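Local coordinates for succinate-acetate/proton symporter SatP (Escherichia coli K-12, PDB 5ZUG), which forms a hexameric acetate channel and probably moves acetate and succinate across the bacterial inner membrane, at residues A138-G143 against H153-I158. Numbering follows the deposited sequence.
Sequences ALLAIG and HFAGWI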
loop_
_atom_site.group_PDB
_atom_site.type_symbol
_atom_site.label_atom_id
_atom_site.label_comp_id
_atom_site.label_asym_id
_atom_site.label_seq_id
_atom_site.Cartn_x
_atom_site.Cartn_y
_atom_site.Cartn_z
ATOM N N ALA A 138 -22.427 -22.651 -10.134
ATOM C CA ALA A 138 -23.559 -23.500 -9.760
ATOM C C ALA A 138 -23.128 -24.952 -9.603
ATOM O O ALA A 138 -23.367 -25.570 -8.555
ATOM C CB ALA A 138 -24.672 -23.390 -10.802
ATOM N N LEU A 139 -22.457 -25.506 -10.628
ATOM C CA LEU A 139 -22.023 -26.895 -10.561
ATOM C C LEU A 139 -21.057 -27.133 -9.403
ATOM O O LEU A 139 -21.196 -28.109 -8.668
ATOM C CB LEU A 139 -21.389 -27.310 -11.883
ATOM C CG LEU A 139 -22.372 -27.463 -13.050
ATOM C CD1 LEU A 139 -21.657 -27.881 -14.325
ATOM C CD2 LEU A 139 -23.493 -28.426 -12.720
ATOM N N LEU A 140 -20.093 -26.237 -9.199
ATOM C CA LEU A 140 -19.149 -26.421 -8.104
ATOM C C LEU A 140 -19.854 -26.315 -6.761
ATOM O O LEU A 140 -19.457 -26.970 -5.787
ATOM C CB LEU A 140 -18.023 -25.397 -8.191
ATOM C CG LEU A 140 -17.028 -25.561 -9.331
ATOM C CD1 LEU A 140 -16.145 -24.323 -9.408
ATOM C CD2 LEU A 140 -16.210 -26.822 -9.121
ATOM N N ALA A 141 -20.863 -25.451 -6.669
ATOM C CA ALA A 141 -21.635 -25.398 -5.435
ATOM C C ALA A 141 -22.354 -26.725 -5.198
ATOM O O ALA A 141 -22.356 -27.247 -4.076
ATOM C CB ALA A 141 -22.622 -24.228 -5.480
ATOM N N ILE A 142 -22.936 -27.300 -6.258
ATOM C CA ILE A 142 -23.618 -28.595 -6.152
ATOM C C ILE A 142 -22.626 -29.724 -5.857
ATOM O O ILE A 142 -22.771 -30.471 -4.880
ATOM C CB ILE A 142 -24.417 -28.892 -7.435
ATOM C CG1 ILE A 142 -25.565 -27.893 -7.614
ATOM C CG2 ILE A 142 -24.896 -30.326 -7.420
ATOM C CD1 ILE A 142 -26.559 -27.937 -6.485
ATOM N N GLY A 143 -21.615 -29.879 -6.718
ATOM C CA GLY A 143 -20.610 -30.917 -6.563
ATOM C C GLY A 143 -19.890 -30.883 -5.236
ATOM O O GLY A 143 -19.318 -31.897 -4.827
ATOM N N HIS A 153 -15.813 -32.611 -11.769
ATOM C CA HIS A 153 -15.054 -32.765 -13.002
ATOM C C HIS A 153 -15.755 -32.073 -14.152
ATOM O O HIS A 153 -15.105 -31.435 -14.990
ATOM C CB HIS A 153 -14.813 -34.237 -13.301
ATOM C CG HIS A 153 -13.749 -34.833 -12.434
ATOM N ND1 HIS A 153 -13.912 -35.022 -11.074
ATOM C CD2 HIS A 153 -12.487 -35.231 -12.717
ATOM C CE1 HIS A 153 -12.803 -35.528 -10.563
ATOM N NE2 HIS A 153 -11.921 -35.667 -11.539
ATOM N N PHE A 154 -17.085 -32.146 -14.168
ATOM C CA PHE A 154 -17.862 -31.509 -15.226
ATOM C C PHE A 154 -17.753 -29.989 -15.136
ATOM O O PHE A 154 -17.528 -29.310 -16.148
ATOM C CB PHE A 154 -19.315 -31.993 -15.136
ATOM C CG PHE A 154 -20.194 -31.525 -16.258
ATOM C CD1 PHE A 154 -19.886 -31.835 -17.580
ATOM C CD2 PHE A 154 -21.355 -30.800 -15.986
ATOM C CE1 PHE A 154 -20.710 -31.409 -18.618
ATOM C CE2 PHE A 154 -22.186 -30.368 -17.013
ATOM C CZ PHE A 154 -21.864 -30.672 -18.334
ATOM N N ALA A 155 -17.898 -29.445 -13.921
ATOM C CA ALA A 155 -17.698 -28.017 -13.700
ATOM C C ALA A 155 -16.332 -27.577 -14.206
ATOM O O ALA A 155 -16.173 -26.450 -14.681
ATOM C CB ALA A 155 -17.846 -27.684 -12.215
ATOM N N GLY A 156 -15.322 -28.435 -14.050
ATOM C CA GLY A 156 -13.993 -28.125 -14.563
ATOM C C GLY A 156 -13.963 -27.826 -16.051
ATOM O O GLY A 156 -13.340 -26.854 -16.483
ATOM N N TRP A 157 -14.643 -28.647 -16.857
ATOM C CA TRP A 157 -14.662 -28.413 -18.302
ATOM C C TRP A 157 -15.429 -27.135 -18.654
ATOM O O TRP A 157 -15.012 -26.368 -19.536
ATOM C CB TRP A 157 -15.250 -29.626 -19.021
ATOM C CG TRP A 157 -14.294 -30.742 -18.988
ATOM C CD1 TRP A 157 -14.347 -31.837 -18.172
ATOM C CD2 TRP A 157 -13.072 -30.850 -19.736
ATOM N NE1 TRP A 157 -13.241 -32.635 -18.382
ATOM C CE2 TRP A 157 -12.442 -32.055 -19.337
ATOM C CE3 TRP A 157 -12.455 -30.056 -20.706
ATOM C CZ2 TRP A 157 -11.217 -32.482 -19.877
ATOM C CZ3 TRP A 157 -11.238 -30.482 -21.242
ATOM C CH2 TRP A 157 -10.634 -31.685 -20.824
ATOM N N ILE A 158 -16.539 -26.870 -17.964
ATOM C CA ILE A 158 -17.221 -25.599 -18.179
ATOM C C ILE A 158 -16.309 -24.443 -17.795
ATOM O O ILE A 158 -16.269 -23.414 -18.477
ATOM C CB ILE A 158 -18.551 -25.568 -17.402
ATOM C CG1 ILE A 158 -19.495 -26.615 -17.985
ATOM C CG2 ILE A 158 -19.164 -24.153 -17.384
ATOM C CD1 ILE A 158 -20.894 -26.535 -17.484
#
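Ala155 projects its single methyl group between Leu139 and Leu140, and this small residue is where helix 124-146 and helix 149-179 come closest in the two segments. The segment axes approach to 8.7 Å and run nearly antiparallel, at 166°. Leu139 and Ala155 face each other directly, their CA atoms 5.5 Å apart, an approach that the small alanine allows. Ala155 CB lies 3.6 Å from Leu139 CB and equally 3.6 Å from Leu140 CD2, so one methyl fills the notch between two neighbouring leucines. Leu140 sets off along the flank of its helix; with CG anti to the carbonyl carbon (chi1 -70°), its CG and CD2 come up against the methyl. The same buried side chain also touches Asn30 of helix 12-31.

Leu139 stands at the centre of the contact. Its CB meets the alanine, while its CD1 branch reaches across to two longer side chains one turn apart on the partner helix. The tip of Ile158 crosses the leucine at about a right angle, with CD1 3.5 Å from Leu139 CD1; leucine and isoleucine suit these places as branched apolar chains long enough to meet midway between the backbones. The same methyl meets Phe154, whose CG is anti to its backbone N (chi1 -174°), which swings the ring round so that CD2 comes 3.4 Å from Leu139 CD1. In contrast to the buried Ala155 and Leu140, Phe154 is exposed, and it is the CD2 and CE2 side of its ring that meets the leucine, obliquely. No hydrogen bond crosses between the segments, and wholly apolar side chains suit such a seam. The whole is an antiparallel transmembrane helical hairpin, formed by the last two helices of this GPR1/FUN34/yaaH-family helical bundle and closed by a short turn.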